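Peptidase M28 (Shewanella amazonensis SB2B, PDB 3IIB) is a two-zinc peptidase of family M28, probably acting as a metallocarboxypeptidase or metallodipeptidase and probably active as a homodimer. Local coordinates at residues Gly76-Leu90 / Met212-Gly226. Numbering follows the deposited sequence.
Sequences GIAKASILSPFPQPL and MLKRDKEVVISLELG
Val220 O is approached by two successive backbone amides: Leu83 N lies 2.8 Å from it (N-H...O 158°), and Ser84 N adds a weak bond at 3.4 Å. Two residues thus face one, a classic beta bulge, and the register shifts by one beyond Ile82. Val220 N closes the pair on Ser84 O. Strand 76-84 and strand 220-226 run antiparallel, their N-to-C directions 169° apart, with Lys79/Glu224 and Ser81/Ser222 as hydrogen-bonded pairs. With CG anti to the backbone N (chi1 -179°), the extended Glu224 chain runs alongside Lys79, OE1 3.7 Å from Lys79 CD. Lys79 NZ to Glu224 OE1, 4.3 Å, is too long for a salt bridge, but water 3 accepts from NZ and donates to OE1. Shortening Glu224 to an alanine would remove that carboxylate, and the ammonium would probably lose its water-linked counter-charge. Beside the bulge, selenomethionine Met212 sets CE 3.6 Å from Ile82 CD1, tip to tip, while SE touches Pro85 CD at 3.6 Å. Its CG meets Phe86 CD2 at the ring edge (3.7 Å), and SE, 5.1 Å from the Phe86 ring centroid and oblique to it, makes a Met-aromatic contact. Arg215 CD also meets that edge; its guanidinium forms salt bridges with Glu28 and Glu33 of the second subunit. Strand 220-242 lies between strands 62-84 and 106-113, with helix 203-213 packed on Ile82.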
ATOM      1  N   GLY A  76     -12.776 -11.672  12.375  1.00 11.56           N
ATOM      2  CA  GLY A  76     -11.988 -12.888  12.265  1.00 10.36           C
ATOM      3  C   GLY A  76     -11.247 -12.882  10.937  1.00 11.77           C
ATOM      4  O   GLY A  76     -10.772 -11.834  10.452  1.00 11.38           O
ATOM      5  N   ILE A  77     -11.193 -14.066  10.338  1.00 13.43           N
ATOM      6  CA  ILE A  77     -10.518 -14.277   9.064  0.50 11.10           C
ATOM      7  C   ILE A  77     -11.249 -13.583   7.907  1.00 11.20           C
ATOM      8  O   ILE A  77     -12.465 -13.387   7.930  1.00  9.43           O
ATOM      9  CB  ILE A  77     -10.378 -15.822   8.788  0.50 12.77           C
ATOM     10  CG1 ILE A  77      -9.302 -16.118   7.734  0.50 13.51           C
ATOM     11  CG2 ILE A  77     -11.707 -16.435   8.377  0.50 10.09           C
ATOM     12  CD1 ILE A  77      -9.318 -17.561   7.263  0.50 17.34           C
ATOM     13  N   ALA A  78     -10.499 -13.179   6.893  1.00  8.93           N
ATOM     14  CA  ALA A  78     -11.070 -12.648   5.660  1.00  9.45           C
ATOM     15  C   ALA A  78     -10.216 -13.229   4.532  1.00 10.17           C
ATOM     16  O   ALA A  78      -9.022 -12.950   4.442  1.00 10.95           O
ATOM     17  CB  ALA A  78     -11.032 -11.123   5.644  1.00  9.87           C
ATOM     18  N   LYS A  79     -10.821 -14.070   3.715  1.00 11.07           N
ATOM     19  CA  LYS A  79     -10.159 -14.655   2.566  1.00 13.64           C
ATOM     20  C   LYS A  79     -11.119 -14.600   1.390  1.00 14.48           C
ATOM     21  O   LYS A  79     -12.299 -14.918   1.522  1.00 13.32           O
ATOM     22  CB  LYS A  79      -9.813 -16.108   2.820  1.00 15.27           C
ATOM     23  CG  LYS A  79      -8.761 -16.327   3.858  1.00 25.81           C
ATOM     24  CD  LYS A  79      -8.612 -17.823   4.157  1.00 31.71           C
ATOM     25  CE  LYS A  79      -8.165 -18.614   2.928  1.00 37.50           C
ATOM     26  NZ  LYS A  79      -7.848 -20.044   3.279  1.00 44.17           N
ATOM     27  N   ALA A  80     -10.632 -14.156   0.248  1.00  7.34           N
ATOM     28  CA  ALA A  80     -11.451 -14.177  -0.953  1.00  9.25           C
ATOM     29  C   ALA A  80     -10.592 -14.472  -2.168  1.00  8.19           C
ATOM     30  O   ALA A  80      -9.389 -14.204  -2.187  1.00  9.29           O
ATOM     31  CB  ALA A  80     -12.204 -12.883  -1.119  1.00  6.48           C
ATOM     32  N   SER A  81     -11.194 -15.105  -3.156  1.00  5.55           N
ATOM     33  CA  SER A  81     -10.492 -15.287  -4.433  1.00  9.22           C
ATOM     34  C   SER A  81     -11.466 -15.350  -5.588  1.00  6.79           C
ATOM     35  O   SER A  81     -12.671 -15.560  -5.409  1.00  8.85           O
ATOM     36  CB  SER A  81      -9.615 -16.532  -4.379  1.00 10.02           C
ATOM     37  OG  SER A  81     -10.430 -17.665  -4.272  1.00 13.15           O
ATOM     38  N   ILE A  82     -10.956 -15.131  -6.793  1.00  4.95           N
ATOM     39  CA  ILE A  82     -11.747 -15.389  -7.992  1.00  5.64           C
ATOM     40  C   ILE A  82     -11.549 -16.843  -8.362  1.00  6.66           C
ATOM     41  O   ILE A  82     -10.408 -17.339  -8.431  1.00  7.42           O
ATOM     42  CB  ILE A  82     -11.276 -14.493  -9.119  1.00  5.93           C
ATOM     43  CG1 ILE A  82     -11.629 -13.027  -8.799  1.00  6.68           C
ATOM     44  CG2 ILE A  82     -11.905 -14.921 -10.409  1.00  2.21           C
ATOM     45  CD1 ILE A  82     -10.863 -12.100  -9.835  1.00  6.67           C
ATOM     46  N   LEU A  83     -12.660 -17.541  -8.570  1.00  7.78           N
ATOM     47  CA  LEU A  83     -12.634 -18.967  -8.951  1.00  9.04           C
ATOM     48  C   LEU A  83     -12.651 -19.163 -10.458  1.00  9.26           C
ATOM     49  O   LEU A  83     -12.054 -20.127 -10.969  1.00  8.82           O
ATOM     50  CB  LEU A  83     -13.802 -19.736  -8.313  1.00  9.22           C
ATOM     51  CG  LEU A  83     -13.883 -19.737  -6.779  1.00 14.01           C
ATOM     52  CD1 LEU A  83     -15.143 -20.516  -6.327  1.00 11.77           C
ATOM     53  CD2 LEU A  83     -12.653 -20.339  -6.148  1.00 10.84           C
ATOM     54  N   SER A  84     -13.321 -18.251 -11.150  1.00  7.27           N
ATOM     55  CA  SER A  84     -13.431 -18.288 -12.594  0.60  8.43           C
ATOM     56  C   SER A  84     -13.841 -16.907 -13.109  1.00  9.83           C
ATOM     57  O   SER A  84     -14.495 -16.147 -12.411  1.00  8.79           O
ATOM     58  CB  SER A  84     -14.421 -19.377 -13.047  0.60  7.73           C
ATOM     59  OG  SER A  84     -15.714 -19.105 -12.575  0.60  6.64           O
ATOM     60  N   PRO A  85     -13.435 -16.570 -14.359  1.00  6.98           N
ATOM     61  CA  PRO A  85     -12.753 -17.394 -15.386  1.00  6.83           C
ATOM     62  C   PRO A  85     -11.250 -17.725 -15.138  1.00  7.08           C
ATOM     63  O   PRO A  85     -10.781 -18.762 -15.570  1.00  8.54           O
ATOM     64  CB  PRO A  85     -12.895 -16.548 -16.630  1.00  4.79           C
ATOM     65  CG  PRO A  85     -12.987 -15.127 -16.129  1.00  3.59           C
ATOM     66  CD  PRO A  85     -13.672 -15.198 -14.821  1.00  3.52           C
ATOM     67  N   PHE A  86     -10.526 -16.830 -14.467  1.00  7.46           N
ATOM     68  CA  PHE A  86      -9.089 -16.955 -14.283  1.00  6.12           C
ATOM     69  C   PHE A  86      -8.837 -16.908 -12.784  1.00  8.65           C
ATOM     70  O   PHE A  86      -8.987 -15.837 -12.161  1.00  9.09           O
ATOM     71  CB  PHE A  86      -8.370 -15.779 -14.947  1.00  6.79           C
ATOM     72  CG  PHE A  86      -8.812 -15.534 -16.363  1.00  7.28           C
ATOM     73  CD1 PHE A  86      -8.641 -16.522 -17.332  1.00  7.32           C
ATOM     74  CD2 PHE A  86      -9.451 -14.351 -16.718  1.00  5.94           C
ATOM     75  CE1 PHE A  86      -9.062 -16.317 -18.613  1.00 11.86           C
ATOM     76  CE2 PHE A  86      -9.853 -14.148 -18.013  1.00 11.05           C
ATOM     77  CZ  PHE A  86      -9.678 -15.123 -18.948  1.00  7.53           C
ATOM     78  N   PRO A  87      -8.452 -18.053 -12.199  1.00  4.52           N
ATOM     79  CA  PRO A  87      -8.413 -18.051 -10.755  1.00  3.01           C
ATOM     80  C   PRO A  87      -7.311 -17.138 -10.222  1.00  3.91           C
ATOM     81  O   PRO A  87      -6.180 -17.220 -10.673  1.00  6.54           O
ATOM     82  CB  PRO A  87      -8.112 -19.514 -10.422  1.00  8.60           C
ATOM     83  CG  PRO A  87      -8.540 -20.272 -11.580  1.00  8.83           C
ATOM     84  CD  PRO A  87      -8.290 -19.416 -12.747  1.00  5.33           C
ATOM     85  N   GLN A  88      -7.628 -16.324  -9.231  1.00  6.69           N
ATOM     86  CA  GLN A  88      -6.681 -15.408  -8.649  1.00  7.57           C
ATOM     87  C   GLN A  88      -7.060 -15.031  -7.225  1.00 10.92           C
ATOM     88  O   GLN A  88      -8.246 -14.937  -6.908  1.00  8.58           O
ATOM     89  CB  GLN A  88      -6.679 -14.111  -9.444  1.00 10.88           C
ATOM     90  CG  GLN A  88      -6.148 -14.211 -10.817  1.00 13.07           C
ATOM     91  CD  GLN A  88      -5.453 -12.983 -11.275  1.00  8.11           C
ATOM     92  OE1 GLN A  88      -4.790 -12.338 -10.502  1.00  6.09           O
ATOM     93  NE2 GLN A  88      -5.509 -12.700 -12.590  1.00  5.01           N
ATOM     94  N   PRO A  89      -6.068 -14.670  -6.403  1.00  9.35           N
ATOM     95  CA  PRO A  89      -6.325 -14.136  -5.054  1.00 10.57           C
ATOM     96  C   PRO A  89      -6.915 -12.735  -5.081  1.00  7.75           C
ATOM     97  O   PRO A  89      -6.653 -11.953  -6.013  1.00  6.98           O
ATOM     98  CB  PRO A  89      -4.925 -14.068  -4.421  1.00 12.37           C
ATOM     99  CG  PRO A  89      -4.036 -14.877  -5.291  1.00 11.63           C
ATOM    100  CD  PRO A  89      -4.626 -14.789  -6.657  1.00 13.13           C
ATOM    101  N   LEU A  90      -7.760 -12.457  -4.103  1.00  6.85           N
ATOM    102  CA  LEU A  90      -8.204 -11.112  -3.798  1.00  3.89           C
ATOM    103  C   LEU A  90      -7.725 -10.675  -2.409  1.00  6.55           C
ATOM    104  O   LEU A  90      -7.388 -11.511  -1.548  1.00  7.93           O
ATOM    105  CB  LEU A  90      -9.718 -11.064  -3.866  1.00  7.23           C
ATOM    106  CG  LEU A  90     -10.386 -11.438  -5.182  1.00  8.22           C
ATOM    107  CD1 LEU A  90     -11.884 -11.707  -4.957  1.00 11.84           C
ATOM    108  CD2 LEU A  90     -10.168 -10.388  -6.308  1.00  7.22           C
HETATM  109  N   MSE A 212     -11.999  -8.856 -16.272  1.00  4.42           N
HETATM  110  CA  MSE A 212     -12.618 -10.132 -16.619  1.00  3.16           C
HETATM  111  C   MSE A 212     -14.050  -9.997 -17.170  1.00  5.39           C
HETATM  112  O   MSE A 212     -14.414 -10.701 -18.115  1.00  7.95           O
HETATM  113  CB  MSE A 212     -12.613 -11.032 -15.388  1.00  2.36           C
HETATM  114  CG  MSE A 212     -11.224 -11.548 -15.068  1.00  5.72           C
HETATM  115 SE   MSE A 212     -11.213 -12.817 -13.632  0.75  3.14          SE
HETATM  116  CE  MSE A 212      -9.329 -12.596 -13.103  1.00  8.06           C
ATOM    117  N   LEU A 213     -14.862  -9.130 -16.536  1.00  8.41           N
ATOM    118  CA  LEU A 213     -16.204  -8.831 -16.980  1.00  9.10           C
ATOM    119  C   LEU A 213     -16.193  -8.213 -18.358  1.00 10.59           C
ATOM    120  O   LEU A 213     -17.076  -8.493 -19.162  1.00  9.38           O
ATOM    121  CB  LEU A 213     -16.920  -7.907 -15.998  1.00  8.61           C
ATOM    122  CG  LEU A 213     -17.214  -8.523 -14.618  1.00  7.50           C
ATOM    123  CD1 LEU A 213     -17.680  -7.393 -13.663  1.00  5.90           C
ATOM    124  CD2 LEU A 213     -18.229  -9.668 -14.689  1.00  8.97           C
ATOM    125  N   LYS A 214     -15.189  -7.384 -18.635  1.00 10.92           N
ATOM    126  CA  LYS A 214     -15.052  -6.745 -19.950  1.00 12.02           C
ATOM    127  C   LYS A 214     -14.757  -7.761 -21.041  1.00 12.46           C
ATOM    128  O   LYS A 214     -14.923  -7.449 -22.220  1.00 11.56           O
ATOM    129  CB  LYS A 214     -13.958  -5.653 -19.968  1.00 13.52           C
ATOM    130  CG  LYS A 214     -14.381  -4.327 -19.366  1.00 22.62           C
ATOM    131  CD  LYS A 214     -13.381  -3.211 -19.672  1.00 29.72           C
ATOM    132  N   ARG A 215     -14.324  -8.961 -20.660  1.00  8.74           N
ATOM    133  CA  ARG A 215     -14.125 -10.039 -21.607  1.00  9.91           C
ATOM    134  C   ARG A 215     -15.410 -10.846 -21.844  1.00 11.76           C
ATOM    135  O   ARG A 215     -15.362 -11.905 -22.478  1.00 10.63           O
ATOM    136  CB  ARG A 215     -13.018 -10.969 -21.115  1.00  8.93           C
ATOM    137  CG  ARG A 215     -11.630 -10.362 -21.278  1.00  9.63           C
ATOM    138  CD  ARG A 215     -10.641 -11.046 -20.307  1.00  9.86           C
ATOM    139  NE  ARG A 215      -9.241 -10.872 -20.673  1.00  6.30           N
ATOM    140  CZ  ARG A 215      -8.515  -9.773 -20.453  1.00  3.33           C
ATOM    141  NH1 ARG A 215      -9.005  -8.719 -19.808  1.00  6.01           N
ATOM    142  NH2 ARG A 215      -7.253  -9.760 -20.814  1.00  6.02           N
ATOM    143  N   ASP A 216     -16.547 -10.323 -21.366  1.00 13.14           N
ATOM    144  CA  ASP A 216     -17.843 -10.980 -21.529  0.50 12.95           C
ATOM    145  C   ASP A 216     -17.822 -12.350 -20.854  1.00 12.94           C
ATOM    146  O   ASP A 216     -18.398 -13.306 -21.345  1.00 13.67           O
ATOM    147  CB  ASP A 216     -18.243 -11.065 -23.010  0.50 13.35           C
ATOM    148  CG  ASP A 216     -18.346  -9.696 -23.671  0.50 15.89           C
ATOM    149  OD1 ASP A 216     -18.871  -8.758 -23.035  0.50 22.93           O
ATOM    150  OD2 ASP A 216     -17.907  -9.564 -24.838  0.50 25.81           O
ATOM    151  N   LYS A 217     -17.141 -12.417 -19.713  1.00 11.28           N
ATOM    152  CA  LYS A 217     -17.119 -13.598 -18.876  1.00 11.51           C
ATOM    153  C   LYS A 217     -17.892 -13.288 -17.593  1.00 10.65           C
ATOM    154  O   LYS A 217     -17.845 -12.173 -17.087  1.00 11.25           O
ATOM    155  CB  LYS A 217     -15.692 -13.996 -18.531  1.00 13.95           C
ATOM    156  CG  LYS A 217     -14.851 -14.419 -19.714  1.00 18.41           C
ATOM    157  CD  LYS A 217     -15.444 -15.623 -20.428  1.00 25.78           C
ATOM    158  CE  LYS A 217     -15.039 -15.659 -21.910  1.00 34.59           C
ATOM    159  NZ  LYS A 217     -13.607 -15.981 -22.068  1.00 35.95           N
ATOM    160  N   GLU A 218     -18.615 -14.279 -17.084  1.00 10.06           N
ATOM    161  CA  GLU A 218     -19.091 -14.219 -15.695  1.00 12.18           C
ATOM    162  C   GLU A 218     -17.961 -14.523 -14.711  1.00  9.66           C
ATOM    163  O   GLU A 218     -17.125 -15.390 -14.967  1.00 10.87           O
ATOM    164  CB  GLU A 218     -20.246 -15.193 -15.482  1.00 12.84           C
ATOM    165  CG  GLU A 218     -21.479 -14.739 -16.279  1.00 17.42           C
ATOM    166  CD  GLU A 218     -22.737 -15.486 -15.923  1.00 23.53           C
ATOM    167  OE1 GLU A 218     -22.658 -16.694 -15.635  1.00 29.43           O
ATOM    168  OE2 GLU A 218     -23.802 -14.853 -15.935  1.00 39.52           O
ATOM    169  N   VAL A 219     -17.958 -13.806 -13.594  1.00  6.50           N
ATOM    170  CA  VAL A 219     -16.968 -13.978 -12.533  1.00  4.57           C
ATOM    171  C   VAL A 219     -17.643 -14.624 -11.342  1.00  6.05           C
ATOM    172  O   VAL A 219     -18.761 -14.225 -10.908  1.00  7.05           O
ATOM    173  CB  VAL A 219     -16.347 -12.624 -12.135  1.00  6.65           C
ATOM    174  CG1 VAL A 219     -15.387 -12.750 -10.905  1.00  5.10           C
ATOM    175  CG2 VAL A 219     -15.677 -11.999 -13.366  1.00  6.07           C
ATOM    176  N   VAL A 220     -16.979 -15.658 -10.850  1.00  5.26           N
ATOM    177  CA  VAL A 220     -17.383 -16.392  -9.670  1.00  3.75           C
ATOM    178  C   VAL A 220     -16.319 -16.184  -8.645  1.00  6.62           C
ATOM    179  O   VAL A 220     -15.128 -16.310  -8.967  1.00  6.95           O
ATOM    180  CB  VAL A 220     -17.488 -17.907 -10.014  1.00  6.55           C
ATOM    181  CG1 VAL A 220     -17.841 -18.761  -8.759  1.00  9.91           C
ATOM    182  CG2 VAL A 220     -18.469 -18.123 -11.173  1.00  7.04           C
ATOM    183  N   ILE A 221     -16.709 -15.904  -7.406  1.00  7.99           N
ATOM    184  CA  ILE A 221     -15.743 -15.707  -6.325  1.00  7.36           C
ATOM    185  C   ILE A 221     -16.031 -16.673  -5.177  1.00  8.09           C
ATOM    186  O   ILE A 221     -17.132 -17.216  -5.074  1.00  9.65           O
ATOM    187  CB  ILE A 221     -15.702 -14.236  -5.822  1.00  7.66           C
ATOM    188  CG1 ILE A 221     -16.970 -13.828  -5.064  1.00  6.51           C
ATOM    189  CG2 ILE A 221     -15.449 -13.281  -7.013  1.00  3.87           C
ATOM    190  CD1 ILE A 221     -16.814 -12.473  -4.355  1.00  7.82           C
ATOM    191  N   SER A 222     -15.008 -16.886  -4.362  1.00  9.21           N
ATOM    192  CA  SER A 222     -15.112 -17.479  -3.035  1.00  8.30           C
ATOM    193  C   SER A 222     -14.925 -16.377  -2.001  1.00  9.57           C
ATOM    194  O   SER A 222     -14.053 -15.518  -2.182  1.00  9.67           O
ATOM    195  CB  SER A 222     -14.023 -18.521  -2.832  1.00 11.51           C
ATOM    196  OG  SER A 222     -14.117 -19.082  -1.518  1.00 16.28           O
ATOM    197  N   LEU A 223     -15.753 -16.362  -0.944  1.00  7.84           N
ATOM    198  CA  LEU A 223     -15.645 -15.371   0.126  1.00  8.30           C
ATOM    199  C   LEU A 223     -15.810 -16.055   1.486  1.00  8.99           C
ATOM    200  O   LEU A 223     -16.774 -16.806   1.723  1.00  9.67           O
ATOM    201  CB  LEU A 223     -16.725 -14.301  -0.010  1.00  8.83           C
ATOM    202  CG  LEU A 223     -16.755 -13.168   1.019  1.00 10.94           C
ATOM    203  CD1 LEU A 223     -15.504 -12.263   1.002  1.00  8.29           C
ATOM    204  CD2 LEU A 223     -18.025 -12.317   0.773  1.00 10.89           C
ATOM    205  N   GLU A 224     -14.852 -15.780   2.362  1.00  6.41           N
ATOM    206  CA  GLU A 224     -14.845 -16.332   3.702  1.00  6.55           C
ATOM    207  C   GLU A 224     -14.611 -15.182   4.634  1.00  6.57           C
ATOM    208  O   GLU A 224     -13.620 -14.469   4.465  1.00  9.13           O
ATOM    209  CB  GLU A 224     -13.722 -17.351   3.868  1.00  9.37           C
ATOM    210  CG  GLU A 224     -13.708 -17.960   5.249  1.00 16.99           C
ATOM    211  CD  GLU A 224     -12.721 -19.087   5.414  1.00 21.38           C
ATOM    212  OE1 GLU A 224     -11.925 -19.357   4.482  1.00 20.22           O
ATOM    213  OE2 GLU A 224     -12.788 -19.715   6.496  1.00 30.07           O
ATOM    214  N   LEU A 225     -15.547 -14.997   5.580  1.00  6.99           N
ATOM    215  CA  LEU A 225     -15.443 -13.987   6.615  1.00  6.52           C
ATOM    216  C   LEU A 225     -15.765 -14.597   7.953  1.00  7.98           C
ATOM    217  O   LEU A 225     -16.787 -15.272   8.128  1.00 10.09           O
ATOM    218  CB  LEU A 225     -16.376 -12.803   6.385  1.00  9.26           C
ATOM    219  CG  LEU A 225     -16.224 -12.036   5.074  1.00 10.49           C
ATOM    220  CD1 LEU A 225     -17.394 -11.036   4.944  1.00  9.77           C
ATOM    221  CD2 LEU A 225     -14.839 -11.336   4.924  1.00  7.71           C
ATOM    222  N   GLY A 226     -14.861 -14.378   8.893  1.00  6.99           N
ATOM    223  CA  GLY A 226     -15.076 -14.809  10.256  1.00  9.30           C
ATOM    224  C   GLY A 226     -15.373 -13.492  10.961  1.00 11.98           C
ATOM    225  O   GLY A 226     -14.780 -12.446  10.666  1.00 13.73           O
TER
HETATM  226  O   HOH W   1     -13.534 -11.052   8.567  1.00  8.17           O
HETATM  227  O   HOH W   2     -12.346 -17.764   0.198  1.00 11.78           O
HETATM  228  O   HOH W   3      -9.464 -20.628   5.194  1.00 45.12           O
HETATM  229  O   HOH W   4     -16.972 -17.903 -14.764  1.00 21.85           O